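Side-chain contacts in FAD dependent oxidoreductase domain-containing protein (Deinococcus radiodurans R1, PDB 3C4N), which probably acts as an FAD-dependent oxidoreductase of the ETF-QO/FixC family and is seen here with ADP in its nucleotide pocket: residues A[70-75]-A[174-179]; A[44-49]-A[167-172]; A[52-57]-A[382-387]; A[369-374]-A[388-393]. All coordinates share one frame; numbering follows the deposited sequence.

Interaction 1 of 4, residues A[70-75]-A[174-179]; sequences GGLPNE and LALLAA. With ADP (adenosine-5'-diphosphate), chain C.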
# COMPACT_ATOMS: atom_id res chain seq x y z
N GLY A 70 -2.20 8.01 7.71
CA GLY A 70 -2.87 6.91 8.37
C GLY A 70 -2.61 5.65 7.56
O GLY A 70 -1.59 5.55 6.86
N GLY A 71 -3.52 4.70 7.65
CA GLY A 71 -3.36 3.47 6.90
C GLY A 71 -4.30 3.43 5.72
O GLY A 71 -5.02 4.39 5.45
N LEU A 72 -4.31 2.30 5.02
CA LEU A 72 -5.17 2.14 3.86
C LEU A 72 -6.06 0.91 3.99
O LEU A 72 -5.59 -0.22 3.88
CB LEU A 72 -4.31 2.00 2.61
CG LEU A 72 -5.09 1.98 1.30
CD1 LEU A 72 -5.61 3.39 1.00
CD2 LEU A 72 -4.18 1.51 0.19
N PRO A 73 -7.36 1.11 4.24
CA PRO A 73 -8.05 2.40 4.39
C PRO A 73 -7.66 3.10 5.68
O PRO A 73 -6.85 2.60 6.46
CB PRO A 73 -9.53 2.00 4.40
CG PRO A 73 -9.56 0.70 3.65
CD PRO A 73 -8.34 0.00 4.17
N ASN A 74 -8.25 4.27 5.91
CA ASN A 74 -8.00 5.02 7.13
C ASN A 74 -9.34 5.26 7.82
O ASN A 74 -10.11 6.11 7.39
CB ASN A 74 -7.32 6.35 6.81
CG ASN A 74 -7.10 7.20 8.04
OD1 ASN A 74 -6.93 6.68 9.15
ND2 ASN A 74 -7.09 8.52 7.86
N GLU A 75 -9.64 4.49 8.87
CA GLU A 75 -10.92 4.66 9.55
C GLU A 75 -10.94 5.86 10.48
O GLU A 75 -11.86 6.03 11.27
CB GLU A 75 -11.32 3.39 10.32
CG GLU A 75 -10.83 3.35 11.75
CD GLU A 75 -9.35 3.12 11.83
OE1 GLU A 75 -8.95 1.95 11.96
OE2 GLU A 75 -8.59 4.11 11.77
N LEU A 174 -15.13 2.89 -2.15
CA LEU A 174 -14.79 3.66 -3.35
C LEU A 174 -13.34 4.08 -3.29
O LEU A 174 -12.57 3.84 -4.22
CB LEU A 174 -15.68 4.91 -3.46
CG LEU A 174 -15.35 5.88 -4.60
CD1 LEU A 174 -15.26 5.09 -5.90
CD2 LEU A 174 -16.43 6.99 -4.73
N ALA A 175 -12.96 4.68 -2.17
CA ALA A 175 -11.60 5.15 -1.95
C ALA A 175 -10.58 4.01 -2.04
O ALA A 175 -9.59 4.13 -2.76
CB ALA A 175 -11.52 5.85 -0.59
N LEU A 176 -10.81 2.93 -1.29
CA LEU A 176 -9.90 1.78 -1.30
C LEU A 176 -9.71 1.28 -2.73
O LEU A 176 -8.58 1.04 -3.18
CB LEU A 176 -10.47 0.64 -0.45
CG LEU A 176 -9.54 -0.58 -0.35
CD1 LEU A 176 -8.24 -0.14 0.30
CD2 LEU A 176 -10.19 -1.72 0.44
N LEU A 177 -10.82 1.11 -3.44
CA LEU A 177 -10.79 0.65 -4.82
C LEU A 177 -9.91 1.55 -5.66
O LEU A 177 -9.08 1.09 -6.44
CB LEU A 177 -12.20 0.65 -5.42
CG LEU A 177 -12.28 0.51 -6.94
CD1 LEU A 177 -11.65 -0.79 -7.40
CD2 LEU A 177 -13.73 0.57 -7.35
N ALA A 178 -10.08 2.85 -5.49
CA ALA A 178 -9.31 3.82 -6.24
C ALA A 178 -7.85 3.71 -5.88
O ALA A 178 -6.99 3.69 -6.76
CB ALA A 178 -9.83 5.22 -5.98
N ALA A 179 -7.55 3.63 -4.59
CA ALA A 179 -6.15 3.52 -4.19
C ALA A 179 -5.57 2.22 -4.76
O ALA A 179 -4.52 2.23 -5.39
CB ALA A 179 -6.03 3.55 -2.67
PB ADP C . -11.34 13.66 1.78
O1B ADP C . -11.35 15.02 1.22
O2B ADP C . -11.24 12.57 0.62
O3B ADP C . -12.68 13.41 2.65
PA ADP C . -10.27 12.60 3.96
O1A ADP C . -10.45 13.48 5.13
O2A ADP C . -11.57 11.63 3.83
O3A ADP C . -10.04 13.47 2.63
O5' ADP C . -8.90 11.78 3.97
C5' ADP C . -7.93 12.57 3.35
C4' ADP C . -6.55 12.12 3.74
O4' ADP C . -5.37 12.95 3.92
C3' ADP C . -6.94 11.58 5.09
O3' ADP C . -7.47 10.26 4.96
C2' ADP C . -5.66 11.66 5.93
O2' ADP C . -5.32 10.35 6.43
C1' ADP C . -4.61 12.24 4.94
N9 ADP C . -3.80 13.29 5.47
C8 ADP C . -4.28 14.38 6.20
N7 ADP C . -3.26 15.14 6.57
C5 ADP C . -2.11 14.61 6.07
C6 ADP C . -0.75 15.01 6.02
N6 ADP C . -0.38 16.34 6.31
N1 ADP C . 0.15 14.19 5.45
C2 ADP C . -0.21 13.04 4.89
N3 ADP C . -1.43 12.65 4.85
C4 ADP C . -2.46 13.43 5.36

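Interaction 2 of 4, residues A[44-49]-A[167-172]; sequences AGRMGA and LTYRPG. With ADP (adenosine-5'-diphosphate), chain C.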
# COMPACT_ATOMS: atom_id res chain seq x y z
N ALA A 44 -4.86 10.01 1.12
CA ALA A 44 -5.40 8.86 0.41
C ALA A 44 -6.87 8.59 0.72
O ALA A 44 -7.31 7.45 0.68
CB ALA A 44 -4.55 7.61 0.69
N GLY A 45 -7.64 9.64 1.01
CA GLY A 45 -9.06 9.47 1.26
C GLY A 45 -9.78 9.41 -0.08
O GLY A 45 -9.12 9.24 -1.09
N ARG A 46 -11.11 9.54 -0.10
CA ARG A 46 -11.85 9.48 -1.36
C ARG A 46 -11.31 10.41 -2.45
O ARG A 46 -11.16 10.01 -3.60
CB ARG A 46 -13.34 9.78 -1.13
CG ARG A 46 -13.64 11.26 -0.88
CD ARG A 46 -15.06 11.50 -0.40
NE ARG A 46 -16.07 10.87 -1.24
CZ ARG A 46 -17.34 10.70 -0.87
NH1 ARG A 46 -18.20 10.11 -1.68
NH2 ARG A 46 -17.73 11.13 0.31
N MSE A 47 -11.01 11.65 -2.09
CA MSE A 47 -10.50 12.64 -3.02
C MSE A 47 -9.11 12.34 -3.57
O MSE A 47 -8.93 12.21 -4.78
CB MSE A 47 -10.53 14.01 -2.37
CG MSE A 47 -11.99 14.51 -2.03
SE MSE A 47 -13.33 14.43 -3.51
CE MSE A 47 -12.44 15.57 -4.81
N GLY A 48 -8.12 12.26 -2.68
CA GLY A 48 -6.75 11.98 -3.11
C GLY A 48 -6.61 10.63 -3.81
O GLY A 48 -5.92 10.49 -4.83
N ALA A 49 -7.27 9.63 -3.27
CA ALA A 49 -7.21 8.31 -3.87
C ALA A 49 -7.80 8.34 -5.27
O ALA A 49 -7.26 7.71 -6.18
CB ALA A 49 -7.96 7.31 -3.00
N LEU A 167 -28.74 7.07 -5.05
CA LEU A 167 -27.95 5.86 -4.90
C LEU A 167 -27.20 5.81 -3.57
O LEU A 167 -26.83 6.86 -3.03
CB LEU A 167 -26.90 5.78 -6.01
CG LEU A 167 -27.24 5.85 -7.50
CD1 LEU A 167 -25.94 5.86 -8.27
CD2 LEU A 167 -28.11 4.67 -7.92
N THR A 168 -26.97 4.62 -3.04
CA THR A 168 -26.18 4.50 -1.82
C THR A 168 -24.98 3.59 -2.07
O THR A 168 -25.09 2.60 -2.78
CB THR A 168 -26.96 3.94 -0.60
OG1 THR A 168 -27.69 2.77 -0.97
CG2 THR A 168 -27.91 4.99 -0.04
N TYR A 169 -23.85 3.96 -1.49
CA TYR A 169 -22.62 3.18 -1.62
C TYR A 169 -21.72 3.52 -0.45
O TYR A 169 -21.99 4.46 0.30
CB TYR A 169 -21.91 3.53 -2.92
CG TYR A 169 -21.44 4.97 -3.01
CD1 TYR A 169 -20.13 5.35 -2.65
CD2 TYR A 169 -22.29 5.97 -3.49
CE1 TYR A 169 -19.68 6.67 -2.78
CE2 TYR A 169 -21.87 7.28 -3.61
CZ TYR A 169 -20.57 7.63 -3.27
OH TYR A 169 -20.16 8.94 -3.45
N ARG A 170 -20.65 2.76 -0.29
CA ARG A 170 -19.71 3.03 0.80
C ARG A 170 -18.52 3.81 0.25
O ARG A 170 -17.75 3.29 -0.56
CB ARG A 170 -19.23 1.72 1.44
CG ARG A 170 -20.34 0.86 2.02
CD ARG A 170 -21.09 1.61 3.12
NE ARG A 170 -20.19 1.99 4.21
CZ ARG A 170 -19.82 1.19 5.21
NH1 ARG A 170 -20.28 -0.05 5.27
NH2 ARG A 170 -18.98 1.64 6.13
N PRO A 171 -18.35 5.06 0.69
CA PRO A 171 -17.23 5.87 0.22
C PRO A 171 -15.89 5.20 0.52
O PRO A 171 -14.93 5.34 -0.24
CB PRO A 171 -17.39 7.18 1.00
CG PRO A 171 -18.87 7.25 1.24
CD PRO A 171 -19.19 5.82 1.63
N GLY A 172 -15.86 4.47 1.63
CA GLY A 172 -14.66 3.76 2.04
C GLY A 172 -14.26 2.77 0.97
O GLY A 172 -13.09 2.68 0.59
PB ADP C . -11.34 13.66 1.78
O1B ADP C . -11.35 15.02 1.22
O2B ADP C . -11.24 12.57 0.62
O3B ADP C . -12.68 13.41 2.65
PA ADP C . -10.27 12.60 3.96
O1A ADP C . -10.45 13.48 5.13
O2A ADP C . -11.57 11.63 3.83
O3A ADP C . -10.04 13.47 2.63
O5' ADP C . -8.90 11.78 3.97
C5' ADP C . -7.93 12.57 3.35
C4' ADP C . -6.55 12.12 3.74
O4' ADP C . -5.37 12.95 3.92
C3' ADP C . -6.94 11.58 5.09
O3' ADP C . -7.47 10.26 4.96
C2' ADP C . -5.66 11.66 5.93
O2' ADP C . -5.32 10.35 6.43
C1' ADP C . -4.61 12.24 4.94
N9 ADP C . -3.80 13.29 5.47
C8 ADP C . -4.28 14.38 6.20
N7 ADP C . -3.26 15.14 6.57
C5 ADP C . -2.11 14.61 6.07
C6 ADP C . -0.75 15.01 6.02
N6 ADP C . -0.38 16.34 6.31
N1 ADP C . 0.15 14.19 5.45
C2 ADP C . -0.21 13.04 4.89
N3 ADP C . -1.43 12.65 4.85
C4 ADP C . -2.46 13.43 5.36

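Interaction 3 of 4, residues A[52-57]-A[382-387]; sequences AFYLRQ and LGLAAA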
# COMPACT_ATOMS: atom_id res chain seq x y z
N ALA A 52 -5.41 10.28 -7.62
CA ALA A 52 -4.21 9.50 -7.93
C ALA A 52 -4.55 8.43 -8.97
O ALA A 52 -3.74 8.12 -9.84
CB ALA A 52 -3.63 8.85 -6.68
N PHE A 53 -5.75 7.87 -8.86
CA PHE A 53 -6.18 6.86 -9.81
C PHE A 53 -6.32 7.48 -11.22
O PHE A 53 -5.74 6.97 -12.18
CB PHE A 53 -7.52 6.27 -9.37
CG PHE A 53 -8.15 5.40 -10.41
CD1 PHE A 53 -7.55 4.22 -10.81
CD2 PHE A 53 -9.35 5.77 -10.99
CE1 PHE A 53 -8.13 3.40 -11.78
CE2 PHE A 53 -9.95 4.97 -11.96
CZ PHE A 53 -9.34 3.78 -12.36
N TYR A 54 -7.05 8.59 -11.33
CA TYR A 54 -7.24 9.22 -12.63
C TYR A 54 -5.93 9.70 -13.24
O TYR A 54 -5.76 9.68 -14.45
CB TYR A 54 -8.23 10.39 -12.53
CG TYR A 54 -9.63 9.98 -12.17
CD1 TYR A 54 -10.31 9.01 -12.91
CD2 TYR A 54 -10.28 10.56 -11.08
CE1 TYR A 54 -11.61 8.63 -12.57
CE2 TYR A 54 -11.57 10.19 -10.73
CZ TYR A 54 -12.24 9.23 -11.48
OH TYR A 54 -13.52 8.86 -11.11
N LEU A 55 -4.99 10.14 -12.40
CA LEU A 55 -3.71 10.58 -12.91
C LEU A 55 -2.90 9.41 -13.45
O LEU A 55 -2.15 9.56 -14.41
CB LEU A 55 -2.92 11.32 -11.83
CG LEU A 55 -3.38 12.77 -11.62
CD1 LEU A 55 -2.73 13.32 -10.35
CD2 LEU A 55 -2.99 13.61 -12.85
N ARG A 56 -3.06 8.23 -12.84
CA ARG A 56 -2.32 7.06 -13.31
C ARG A 56 -2.81 6.63 -14.68
O ARG A 56 -2.05 6.04 -15.46
CB ARG A 56 -2.46 5.87 -12.34
CG ARG A 56 -1.79 6.07 -10.97
CD ARG A 56 -0.34 6.49 -11.10
NE ARG A 56 0.45 5.53 -11.86
CZ ARG A 56 1.67 5.78 -12.32
NH1 ARG A 56 2.23 6.96 -12.11
NH2 ARG A 56 2.34 4.86 -12.99
N GLN A 57 -4.07 6.91 -14.98
CA GLN A 57 -4.60 6.53 -16.28
C GLN A 57 -4.44 7.64 -17.31
O GLN A 57 -4.30 7.37 -18.51
CB GLN A 57 -6.07 6.12 -16.16
CG GLN A 57 -6.24 4.87 -15.34
CD GLN A 57 -7.62 4.29 -15.45
OE1 GLN A 57 -8.61 5.01 -15.35
NE2 GLN A 57 -7.70 2.97 -15.67
N LEU A 382 -20.69 14.81 -6.02
CA LEU A 382 -19.76 15.50 -6.91
C LEU A 382 -18.26 15.23 -6.70
O LEU A 382 -17.44 15.81 -7.40
CB LEU A 382 -20.00 17.01 -6.76
CG LEU A 382 -21.45 17.50 -6.84
CD1 LEU A 382 -21.56 18.92 -6.30
CD2 LEU A 382 -21.93 17.43 -8.26
N GLY A 383 -17.90 14.36 -5.75
CA GLY A 383 -16.50 14.09 -5.46
C GLY A 383 -15.57 13.62 -6.57
O GLY A 383 -14.55 14.24 -6.83
N LEU A 384 -15.91 12.51 -7.22
CA LEU A 384 -15.08 11.98 -8.30
C LEU A 384 -14.82 13.02 -9.38
O LEU A 384 -13.68 13.24 -9.78
CB LEU A 384 -15.73 10.74 -8.93
CG LEU A 384 -15.79 9.48 -8.05
CD1 LEU A 384 -16.63 8.36 -8.71
CD2 LEU A 384 -14.36 9.01 -7.83
N ALA A 385 -15.88 13.68 -9.84
CA ALA A 385 -15.79 14.69 -10.88
C ALA A 385 -14.71 15.72 -10.62
O ALA A 385 -13.93 16.06 -11.52
CB ALA A 385 -17.13 15.39 -11.06
N ALA A 386 -14.65 16.22 -9.39
CA ALA A 386 -13.64 17.23 -9.05
C ALA A 386 -12.23 16.65 -9.05
O ALA A 386 -11.27 17.36 -9.36
CB ALA A 386 -13.97 17.88 -7.70
N ALA A 387 -12.09 15.37 -8.72
CA ALA A 387 -10.77 14.74 -8.72
C ALA A 387 -10.33 14.44 -10.15
O ALA A 387 -9.14 14.52 -10.47
CB ALA A 387 -10.79 13.44 -7.90

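Interaction 4 of 4, residues A[369-374]-A[388-393]; sequences GLHLLL and HELAQR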
# COMPACT_ATOMS: atom_id res chain seq x y z
N GLY A 369 2.15 24.74 -9.76
CA GLY A 369 2.27 23.33 -9.45
C GLY A 369 1.65 22.87 -8.14
O GLY A 369 1.73 21.69 -7.80
N LEU A 370 1.03 23.79 -7.42
CA LEU A 370 0.39 23.48 -6.14
C LEU A 370 -1.14 23.55 -6.20
O LEU A 370 -1.70 24.62 -6.43
CB LEU A 370 0.89 24.44 -5.05
CG LEU A 370 0.42 24.10 -3.64
CD1 LEU A 370 1.06 22.77 -3.22
CD2 LEU A 370 0.82 25.19 -2.67
N HIS A 371 -1.79 22.41 -5.99
CA HIS A 371 -3.26 22.34 -6.03
C HIS A 371 -3.88 21.92 -4.72
O HIS A 371 -3.37 21.03 -4.04
CB HIS A 371 -3.73 21.37 -7.11
CG HIS A 371 -3.27 21.73 -8.48
ND1 HIS A 371 -2.07 21.30 -9.00
CD2 HIS A 371 -3.82 22.54 -9.42
CE1 HIS A 371 -1.89 21.83 -10.20
NE2 HIS A 371 -2.94 22.58 -10.48
N LEU A 372 -4.99 22.56 -4.37
CA LEU A 372 -5.72 22.22 -3.15
C LEU A 372 -7.05 21.58 -3.55
O LEU A 372 -7.92 22.25 -4.11
CB LEU A 372 -5.94 23.47 -2.30
CG LEU A 372 -6.89 23.33 -1.10
CD1 LEU A 372 -6.34 22.32 -0.10
CD2 LEU A 372 -7.04 24.68 -0.43
N LEU A 373 -7.19 20.29 -3.27
CA LEU A 373 -8.38 19.51 -3.59
C LEU A 373 -9.30 19.43 -2.38
O LEU A 373 -8.90 18.99 -1.31
CB LEU A 373 -7.97 18.08 -3.99
CG LEU A 373 -9.03 17.05 -4.41
CD1 LEU A 373 -9.94 17.65 -5.47
CD2 LEU A 373 -8.34 15.79 -4.94
N LEU A 374 -10.53 19.87 -2.57
CA LEU A 374 -11.51 19.84 -1.49
C LEU A 374 -12.71 19.01 -1.91
O LEU A 374 -13.18 19.10 -3.05
CB LEU A 374 -11.94 21.26 -1.14
CG LEU A 374 -11.30 21.97 0.06
CD1 LEU A 374 -9.86 21.56 0.21
CD2 LEU A 374 -11.43 23.48 -0.09
N HIS A 388 -11.28 14.11 -11.01
CA HIS A 388 -10.97 13.82 -12.40
C HIS A 388 -10.63 15.08 -13.19
O HIS A 388 -9.76 15.07 -14.05
CB HIS A 388 -12.15 13.12 -13.07
CG HIS A 388 -11.94 12.84 -14.52
ND1 HIS A 388 -12.60 13.53 -15.52
CD2 HIS A 388 -11.14 11.95 -15.15
CE1 HIS A 388 -12.21 13.07 -16.69
NE2 HIS A 388 -11.33 12.11 -16.50
N GLU A 389 -11.35 16.16 -12.89
CA GLU A 389 -11.16 17.47 -13.52
C GLU A 389 -9.73 17.92 -13.19
O GLU A 389 -9.00 18.37 -14.07
CB GLU A 389 -12.20 18.45 -12.95
CG GLU A 389 -12.48 19.73 -13.74
CD GLU A 389 -11.46 20.85 -13.52
OE1 GLU A 389 -11.00 21.03 -12.37
OE2 GLU A 389 -11.13 21.56 -14.50
N LEU A 390 -9.33 17.78 -11.93
CA LEU A 390 -7.99 18.19 -11.52
C LEU A 390 -6.94 17.32 -12.20
O LEU A 390 -5.88 17.82 -12.58
CB LEU A 390 -7.82 18.09 -10.00
CG LEU A 390 -6.39 18.38 -9.52
CD1 LEU A 390 -5.99 19.79 -9.95
CD2 LEU A 390 -6.30 18.21 -8.01
N ALA A 391 -7.24 16.03 -12.34
CA ALA A 391 -6.29 15.12 -12.98
C ALA A 391 -6.05 15.52 -14.43
O ALA A 391 -4.91 15.55 -14.89
CB ALA A 391 -6.81 13.68 -12.91
N GLN A 392 -7.13 15.84 -15.15
CA GLN A 392 -7.03 16.26 -16.54
C GLN A 392 -6.12 17.48 -16.67
O GLN A 392 -5.17 17.47 -17.45
CB GLN A 392 -8.43 16.59 -17.11
CG GLN A 392 -9.27 15.35 -17.45
CD GLN A 392 -10.71 15.68 -17.88
OE1 GLN A 392 -11.49 16.25 -17.11
NE2 GLN A 392 -11.07 15.31 -19.12
N ARG A 393 -6.40 18.52 -15.89
CA ARG A 393 -5.60 19.73 -15.94
C ARG A 393 -4.13 19.50 -15.60
O ARG A 393 -3.25 20.03 -16.27
CB ARG A 393 -6.21 20.82 -15.04
CG ARG A 393 -7.56 21.33 -15.57
CD ARG A 393 -8.11 22.56 -14.84
NE ARG A 393 -8.62 22.25 -13.50
CZ ARG A 393 -7.94 22.45 -12.38
NH1 ARG A 393 -6.71 22.96 -12.45
NH2 ARG A 393 -8.48 22.14 -11.21

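Interaction 1 of 4, residues A[70-75]-A[174-179]
L176 reaches from helix 171-183 across to P73, laying its CD1 methyl against the proline ring, with CD1 3.7 Å from P73 CG and a little farther from P73 CD. The second methyl, CD2, meets the same P73 CG from slightly greater range, so the fork of the leucine straddles that one ring corner. L176 CG stands anti to its own backbone N (chi1 -177°), which carries the fork away from the helix and over to the loop. The same CD1 also meets the branch point of L72, at 3.9 Å from L72 CG. One turn further along the helix, A179 presents its CB to both methyls of L72, the closer approach being 3.7 Å to L72 CD1. L72 is buried and also rests on L191, while P73 lies at the exposed margin, so the apolar patch runs from the interior outward. Segment 70-75 belongs to the loop after strand 64-67, the second strand of the Rossmann-type nucleotide-binding fold, and this loop borders the adenosine. The peptide bond between L72 and P73 is cis; it folds the chain sharply between the two residues that meet the helix. Immediately beyond, N74 turns to the nucleotide: its ND2 lies 2.9 Å from ADP O2', while a weak hydrogen bond goes to ADP O3', nearly straight at 168° but long at 3.4 Å. N74 OD1 takes a weak hydrogen bond from E76 N, and E68, another ADP-binding residue, touches the N74 side chain and accepts a hydrogen bond from G70 N.

Interaction 2 of 4, residues A[44-49]-A[167-172]
R46 sends its guanidinium group from the start of helix 46-58 to the junction of strand 167-169 and helix 171-183, where Y169 and P171 receive it. P171 CB sits over one face of the group, displaced toward its rim and 4.0 Å from R46 CZ; the arginine and the proline run side by side and point the same way. Y169 comes in at the edge instead. Its OH lies in the guanidinium plane, 2.9 Å from R46 NH1, with the ring turned 82° from that plane, but the angle is too poor for a hydrogen bond. Both polar ends find their partner in D380 of helix 379-398: R46 NH1 forms a salt bridge with D380 OD1, and Y169 OH is hydrogen-bonded to D380 O. The R46 side chain leaves the helix with CG between the backbone N and the carbonyl carbon (chi1 74°), which also brings R46 CG to 3.1 Å from ADP O2B. Behind it, the G43, G45 and G48 pattern fits a Rossmann-type GxGxxG turn, with G45 as N-cap of helix 46-58. The amide of M47, a selenomethionine here, donates to ADP O2B at 2.9 Å and 173°, while R46 N is hydrogen-bonded to T79 OG1, which also bonds ADP. The beta-phosphate is thus bonded in the helix's first turn, whose dipole would be expected to stabilise its negative charge. D380 joins the two polar ends, its carboxylate probably balancing the buried guanidinium and its carbonyl O holding the Y169 hydroxyl, which probably fixes their close but unbonded approach.

Interaction 3 of 4, residues A[52-57]-A[382-387]
Two helices of the dinucleotide-binding domain meet here: helix 46-58, which follows the glycine-rich turn, and the C-terminal helix 379-398. Within 52-57 it is Y54 that makes the contact, spanning the gap between them. Its hydroxyl end abuts L384, with Y54 OH 3.4 Å from L384 CD2 and 3.6 Å from L384 CB, the two side chains crossing at about a right angle. L384 CD2 also lies 4.2 Å from Y54 CE2, so this methyl bridges the phenol oxygen and the neighbouring ring carbon. Nearer the root of the ring, Y54 CD2 approaches the backbone of A387, 4.0 Å from A387 C, with Y54 CD2 4.3 Å from A387 CB. The ring is delivered by a chi1 of -65°, with CG beside the backbone N and anti to the carbonyl carbon. In the Rossmann-type arrangement helix 46-58 lies against the parallel strands, and A52, L55 and R56 turn to L64 of strand 64-67 while Y54 faces the C-terminal helix. Q105 NE2 of helix 96-107 is hydrogen-bonded to Y54 OH, so the phenol oxygen is satisfied although carbons of L384 lie against it. L384 itself touches Q105 and L106, making the tyrosine's tip a meeting point of three helices. The Y54 ring further packs edge-to-face with H388, and A387 extends the interface by touching A50 and C51.

Interaction 4 of 4, residues A[369-374]-A[388-393]
L390 and H371 bury the largest areas in this contact, with L373 next, where strand 370-374 of the Rossmann-type sheet is covered by helix 379-398. Strand and helix run nearly antiparallel, their short axes 10.4 Å apart at closest approach and 165° between their directions, as expected when the chain turns back after the strand to pack a helix on the sheet. With chi1 at 175°, L390 CG points away from the backbone N, and the CD1 methyl comes over one face of the H371 imidazole. The methyl lies toward the CG-CD2 side of the ring, 3.5 Å from H371 CD2 and 3.7 Å from H371 CG. L390 CD2 lies between H371 CB, at 4.2 Å, and L373 CB, at 4.4 Å, so H371 meets both methyls and L373 is a looser neighbour of CD2. L390 also touches C51 and I229. L373 continues toward the nucleotide side of the fold, where it meets M47. At the more exposed end of the contact, R393 brings the edge of its guanidinium obliquely to the imidazole, a long approach with R393 NH1 4.2 Å from H371 CD2. E389 of the same helix meets that group edge-on, in its plane, through R393 NE and NH2, both carboxylate oxygens engaged on their syn sides. E389 OE1 accepts from two donors, and the salt bridge itself measures 2.8 Å from R393 NE to E389 OE2.

In the fold
The four contacts chain together round the nucleotide-binding core. Interactions 1 and 2 share helix 171-183 and both touch ADP, yet interaction 1 is an apolar loop-to-helix patch open to solvent at its proline side, whereas interaction 2 is buried and centres on a charged group whose partner, D380, comes from helix 379-398. That helix is common to interactions 3 and 4, which lie farther from the ligand, and helix 46-58 links interaction 2 to interaction 3. The M47 side chain connects these regions, packing against G383 and L373. Interactions 3 and 4 are mostly nonpolar and buried, the salt bridge of interaction 4 lying within its helix at the contact's margin.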